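Local coordinates for ribokinase RBSK (Mycobacterium tuberculosis, PDB 3GO6), which probably catalyses the magnesium-dependent transfer of a phosphoryl group from ATP to O-5 of D-ribose, yielding D-ribose 5-phosphate, at residues A[198-203]-A[213-218]; A[218-223]-A[230-235]. All blocks are in the same frame, centred on the assembly; numbering follows the deposited sequence.

Contact 1: residues A[198-203]-A[213-218]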
loop_
_atom_site.group_PDB
_atom_site.type_symbol
_atom_site.label_atom_id
_atom_site.label_comp_id
_atom_site.label_asym_id
_atom_site.label_seq_id
_atom_site.Cartn_x
_atom_site.Cartn_y
_atom_site.Cartn_z
ATOM N N ALA A 198 -20.999 13.257 8.647
ATOM C CA ALA A 198 -19.637 13.736 8.473
ATOM C C ALA A 198 -18.943 13.829 9.810
ATOM O O ALA A 198 -19.601 14.029 10.818
ATOM C CB ALA A 198 -19.638 15.096 7.793
ATOM N N ASN A 199 -17.623 13.670 9.835
ATOM C CA ASN A 199 -16.884 14.023 11.055
ATOM C C ASN A 199 -16.803 15.558 11.180
ATOM O O ASN A 199 -17.293 16.273 10.299
ATOM C CB ASN A 199 -15.511 13.307 11.151
ATOM C CG ASN A 199 -14.503 13.768 10.109
ATOM O OD1 ASN A 199 -14.497 14.918 9.653
ATOM N ND2 ASN A 199 -13.610 12.864 9.751
ATOM N N GLU A 200 -16.211 16.068 12.255
ATOM C CA GLU A 200 -16.197 17.529 12.465
ATOM C C GLU A 200 -15.493 18.283 11.339
ATOM O O GLU A 200 -16.025 19.271 10.827
ATOM C CB GLU A 200 -15.631 17.909 13.846
ATOM C CG GLU A 200 -16.566 17.534 15.003
ATOM C CD GLU A 200 -17.489 18.668 15.478
ATOM O OE1 GLU A 200 -17.895 19.550 14.670
ATOM O OE2 GLU A 200 -17.823 18.673 16.685
ATOM N N HIS A 201 -14.330 17.791 10.917
ATOM C CA HIS A 201 -13.577 18.416 9.818
ATOM C C HIS A 201 -14.351 18.373 8.486
ATOM O O HIS A 201 -14.465 19.394 7.770
ATOM C CB HIS A 201 -12.183 17.776 9.691
ATOM C CG HIS A 201 -11.490 18.067 8.394
ATOM N ND1 HIS A 201 -10.853 19.265 8.137
ATOM C CD2 HIS A 201 -11.316 17.304 7.286
ATOM C CE1 HIS A 201 -10.333 19.232 6.920
ATOM N NE2 HIS A 201 -10.602 18.054 6.383
ATOM N N GLU A 202 -14.900 17.209 8.156
ATOM C CA GLU A 202 -15.742 17.082 6.961
ATOM C C GLU A 202 -17.004 17.962 7.048
ATOM O O GLU A 202 -17.426 18.553 6.041
ATOM C CB GLU A 202 -16.137 15.613 6.729
ATOM C CG GLU A 202 -14.956 14.680 6.440
ATOM C CD GLU A 202 -15.267 13.188 6.684
ATOM O OE1 GLU A 202 -16.297 12.862 7.331
ATOM O OE2 GLU A 202 -14.446 12.341 6.230
ATOM N N ALA A 203 -17.611 18.048 8.229
ATOM C CA ALA A 203 -18.816 18.876 8.397
ATOM C C ALA A 203 -18.531 20.364 8.121
ATOM O O ALA A 203 -19.357 21.057 7.495
ATOM C CB ALA A 203 -19.436 18.679 9.785
ATOM N N PHE A 213 -28.281 17.173 10.111
ATOM C CA PHE A 213 -26.816 17.140 10.066
ATOM C C PHE A 213 -26.346 16.221 11.197
ATOM O O PHE A 213 -26.592 16.501 12.372
ATOM C CB PHE A 213 -26.220 18.547 10.241
ATOM C CG PHE A 213 -24.962 18.814 9.431
ATOM C CD1 PHE A 213 -24.157 17.763 8.940
ATOM C CD2 PHE A 213 -24.561 20.137 9.185
ATOM C CE1 PHE A 213 -23.002 18.024 8.201
ATOM C CE2 PHE A 213 -23.408 20.424 8.440
ATOM C CZ PHE A 213 -22.617 19.367 7.942
ATOM N N VAL A 214 -25.714 15.105 10.826
ATOM C CA VAL A 214 -25.254 14.092 11.782
ATOM C C VAL A 214 -23.740 14.151 11.809
ATOM O O VAL A 214 -23.061 13.719 10.864
ATOM C CB VAL A 214 -25.753 12.666 11.412
ATOM C CG1 VAL A 214 -25.242 11.628 12.421
ATOM C CG2 VAL A 214 -27.287 12.619 11.348
ATOM N N ILE A 215 -23.193 14.708 12.876
ATOM C CA ILE A 215 -21.761 14.929 12.938
ATOM C C ILE A 215 -21.164 13.902 13.891
ATOM O O ILE A 215 -21.420 13.934 15.087
ATOM C CB ILE A 215 -21.387 16.377 13.368
ATOM C CG1 ILE A 215 -22.000 17.423 12.428
ATOM C CG2 ILE A 215 -19.872 16.571 13.388
ATOM C CD1 ILE A 215 -23.364 17.892 12.913
ATOM N N THR A 216 -20.374 12.980 13.354
ATOM C CA THR A 216 -19.820 11.905 14.164
ATOM C C THR A 216 -18.639 12.439 14.976
ATOM O O THR A 216 -17.895 13.300 14.512
ATOM C CB THR A 216 -19.369 10.717 13.290
ATOM O OG1 THR A 216 -18.425 11.191 12.326
ATOM C CG2 THR A 216 -20.589 10.092 12.559
ATOM N N LEU A 217 -18.491 11.914 16.185
ATOM C CA LEU A 217 -17.547 12.428 17.171
ATOM C C LEU A 217 -16.650 11.304 17.699
ATOM O O LEU A 217 -16.281 11.312 18.871
ATOM C CB LEU A 217 -18.327 13.023 18.358
ATOM C CG LEU A 217 -19.329 14.144 18.094
ATOM C CD1 LEU A 217 -20.126 14.418 19.367
ATOM C CD2 LEU A 217 -18.627 15.417 17.584
ATOM N N GLY A 218 -16.319 10.330 16.857
ATOM C CA GLY A 218 -15.507 9.197 17.310
ATOM C C GLY A 218 -16.191 8.528 18.489
ATOM O O GLY A 218 -17.354 8.150 18.382
HETATM O O HOH W 1 -15.395 14.271 14.509
#
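Ala198 lies beside Ile215 in a parallel strand pair, and its N and O both bond to the neighbouring strand. Its N donates to Val214 O (3.1 Å). Its O accepts from Thr216 N at 2.9 Å and also receives a CA-H...O contact from Ile215 CA. Farther along, the backbones are wider apart, with Glu200 N 3.9 Å from Thr216 O. A water spans these two atoms, accepting from the first and donating to the second at 2.7 Å.

Asn199 and Glu202 settle the helix start between them. Glu202 N points almost straight at Asn199 OD1 (2.8 Å, 176° at the hydrogen), while Asn199 N gives its proton to Glu202 OE1 at 2.9 Å, on the anti side of that oxygen and 30° out of the carboxylate plane. Asn199 CG sits between backbone N and carbonyl carbon (chi1 68°), and its short amide suits the N-cap. Glu202 OE2 is taken by Ser177 OG.

Side chains of the helix pack on the strand. Ala203 CB, small enough for close approach, meets Phe213 CZ at 3.7 Å and also touches Ile215 CG1. The bent chain of Glu200 crosses Ile215 at about a right angle, lying against its CG2 and Leu217 CD2, and its carboxylate ends in a salt bridge with Arg223. Strand, capping-box helix and parallel strand make a beta-alpha-beta unit of the PfkB-family sheet, with Asn199 and Thr216 predicted to bind ATP.

Contact 2: residues A[218-223]-A[230-235]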
loop_
_atom_site.group_PDB
_atom_site.type_symbol
_atom_site.label_atom_id
_atom_site.label_comp_id
_atom_site.label_asym_id
_atom_site.label_seq_id
_atom_site.Cartn_x
_atom_site.Cartn_y
_atom_site.Cartn_z
ATOM N N GLY A 218 -16.319 10.330 16.857
ATOM C CA GLY A 218 -15.507 9.197 17.310
ATOM C C GLY A 218 -16.191 8.528 18.489
ATOM O O GLY A 218 -17.354 8.150 18.382
ATOM N N VAL A 219 -15.496 8.426 19.627
ATOM C CA VAL A 219 -16.013 7.714 20.823
ATOM C C VAL A 219 -17.163 8.384 21.570
ATOM O O VAL A 219 -17.879 7.730 22.329
ATOM C CB VAL A 219 -14.871 7.366 21.851
ATOM C CG1 VAL A 219 -13.722 6.625 21.161
ATOM C CG2 VAL A 219 -14.364 8.628 22.583
ATOM N N ARG A 220 -17.343 9.687 21.378
ATOM C CA ARG A 220 -18.451 10.382 22.013
ATOM C C ARG A 220 -19.770 10.163 21.269
ATOM O O ARG A 220 -20.801 10.714 21.666
ATOM C CB ARG A 220 -18.141 11.871 22.153
ATOM C CG ARG A 220 -17.013 12.161 23.152
ATOM C CD ARG A 220 -16.245 13.405 22.747
ATOM N NE ARG A 220 -17.127 14.567 22.661
ATOM C CZ ARG A 220 -16.989 15.561 21.788
ATOM N NH1 ARG A 220 -16.004 15.545 20.900
ATOM N NH2 ARG A 220 -17.849 16.571 21.800
ATOM N N GLY A 221 -19.735 9.360 20.199
ATOM C CA GLY A 221 -20.941 9.053 19.430
ATOM C C GLY A 221 -21.154 10.033 18.281
ATOM O O GLY A 221 -20.403 10.033 17.303
ATOM N N ALA A 222 -22.181 10.862 18.405
ATOM C CA ALA A 222 -22.543 11.806 17.356
ATOM C C ALA A 222 -23.296 13.004 17.921
ATOM O O ALA A 222 -23.934 12.912 18.972
ATOM C CB ALA A 222 -23.383 11.108 16.257
ATOM N N ARG A 223 -23.187 14.121 17.210
ATOM C CA ARG A 223 -23.893 15.373 17.488
ATOM C C ARG A 223 -24.926 15.531 16.358
ATOM O O ARG A 223 -24.608 15.285 15.188
ATOM C CB ARG A 223 -22.865 16.498 17.399
ATOM C CG ARG A 223 -23.216 17.818 17.946
ATOM C CD ARG A 223 -21.927 18.653 18.197
ATOM N NE ARG A 223 -21.107 18.961 17.008
ATOM C CZ ARG A 223 -21.425 19.869 16.081
ATOM N NH1 ARG A 223 -22.570 20.535 16.154
ATOM N NH2 ARG A 223 -20.610 20.105 15.059
ATOM N N VAL A 230 -30.830 20.509 18.483
ATOM C CA VAL A 230 -29.394 20.328 18.679
ATOM C C VAL A 230 -29.210 19.434 19.896
ATOM O O VAL A 230 -29.664 19.769 20.991
ATOM C CB VAL A 230 -28.672 21.698 18.895
ATOM C CG1 VAL A 230 -27.209 21.509 19.315
ATOM C CG2 VAL A 230 -28.750 22.564 17.644
ATOM N N PHE A 231 -28.583 18.274 19.699
ATOM C CA PHE A 231 -28.330 17.334 20.790
ATOM C C PHE A 231 -27.190 16.375 20.453
ATOM O O PHE A 231 -26.705 16.329 19.308
ATOM C CB PHE A 231 -29.593 16.556 21.208
ATOM C CG PHE A 231 -30.259 15.776 20.090
ATOM C CD1 PHE A 231 -29.867 14.462 19.801
ATOM C CD2 PHE A 231 -31.309 16.336 19.357
ATOM C CE1 PHE A 231 -30.483 13.734 18.777
ATOM C CE2 PHE A 231 -31.939 15.613 18.326
ATOM C CZ PHE A 231 -31.526 14.311 18.035
ATOM N N GLU A 232 -26.754 15.633 21.466
ATOM C CA GLU A 232 -25.714 14.634 21.290
ATOM C C GLU A 232 -26.276 13.253 21.601
ATOM O O GLU A 232 -27.254 13.113 22.345
ATOM C CB GLU A 232 -24.463 14.978 22.122
ATOM C CG GLU A 232 -23.889 16.369 21.789
ATOM C CD GLU A 232 -22.392 16.519 22.041
ATOM O OE1 GLU A 232 -21.803 15.671 22.760
ATOM O OE2 GLU A 232 -21.803 17.504 21.509
ATOM N N VAL A 233 -25.682 12.237 20.984
ATOM C CA VAL A 233 -26.091 10.854 21.179
ATOM C C VAL A 233 -24.808 10.085 21.500
ATOM O O VAL A 233 -23.910 10.025 20.650
ATOM C CB VAL A 233 -26.766 10.255 19.918
ATOM C CG1 VAL A 233 -27.163 8.808 20.159
ATOM C CG2 VAL A 233 -27.997 11.069 19.503
ATOM N N PRO A 234 -24.693 9.546 22.735
ATOM C CA PRO A 234 -23.507 8.778 23.139
ATOM C C PRO A 234 -23.394 7.389 22.515
ATOM O O PRO A 234 -24.392 6.796 22.078
ATOM C CB PRO A 234 -23.676 8.649 24.669
ATOM C CG PRO A 234 -25.142 8.634 24.864
ATOM C CD PRO A 234 -25.653 9.674 23.857
ATOM N N ALA A 235 -22.165 6.884 22.471
ATOM C CA ALA A 235 -21.890 5.515 22.042
ATOM C C ALA A 235 -21.544 4.686 23.274
ATOM O O ALA A 235 -21.069 5.244 24.256
ATOM C CB ALA A 235 -20.707 5.511 21.060
HETATM O O HOH W 2 -20.100 8.351 24.350
HETATM O O HOH W 3 -18.323 6.684 25.531
HETATM O O HOH W 4 -22.336 12.412 23.492
#
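Arg223 and Glu232 face each other as a non-hydrogen-bonded pair, their side chains on the same side of the sheet. Arg223 CG is anti to the backbone N (chi1 -165°), and the aliphatic part of the chain crosses the glutamate obliquely, with Arg223 CD 3.5 Å from Glu232 OE2. The guanidinium itself goes on to a salt bridge with Glu200, its plane turned 42° from the Glu232 carboxylate. Three residues earlier, Arg220 brings NH2 to 4.1 Å from Glu232 OE2, too far for a salt bridge, though the opposite charges may still attract weakly.

Ala222 and Val233 form the neighbouring hydrogen-bonded pair of this beta hairpin, whose second strand, 229-233, is one of the two outermost strands of the large sheet within this chain. Ala222 N gives to Val233 O at 3.0 Å, and Val233 N returns a bond to Ala222 O at 2.7 Å. Their small and branched side chains lie on the opposite face from Arg223, against Cys276 of helix 265-282.

Gly221 has positive phi (91°), and a CB there would clash with Val233 O; its CA instead makes a CA-H...O contact with that oxygen. Alongside, Ala235 CB points toward the turn, resting 3.9 Å from Gly221 CA and close to Val219 O.

How the contacts relate
Contact 1 ends where contact 2 begins: both include Gly218, and their centres are 10 Å apart. Strands 212-216 and 222-226 are neighbours in the same sheet, joined by a probable hydrogen bond from Arg223 N to Ile215 O (2.8 Å). Arg223 NH2 reaches across to Glu200 OE1 at 2.8 Å, tying the start of helix 200-205 to the hairpin, while Leu217 packs against the same arginine. The connecting residues 216-221 are predicted to bind ATP, and Gly221 is seen to bind ADP in a structure of this protein, though no nucleotide is bound to this chain. The bound ribose is about 10 Å from the Asn199 side chain, and the magnesium ion about 12 Å from that of Val219.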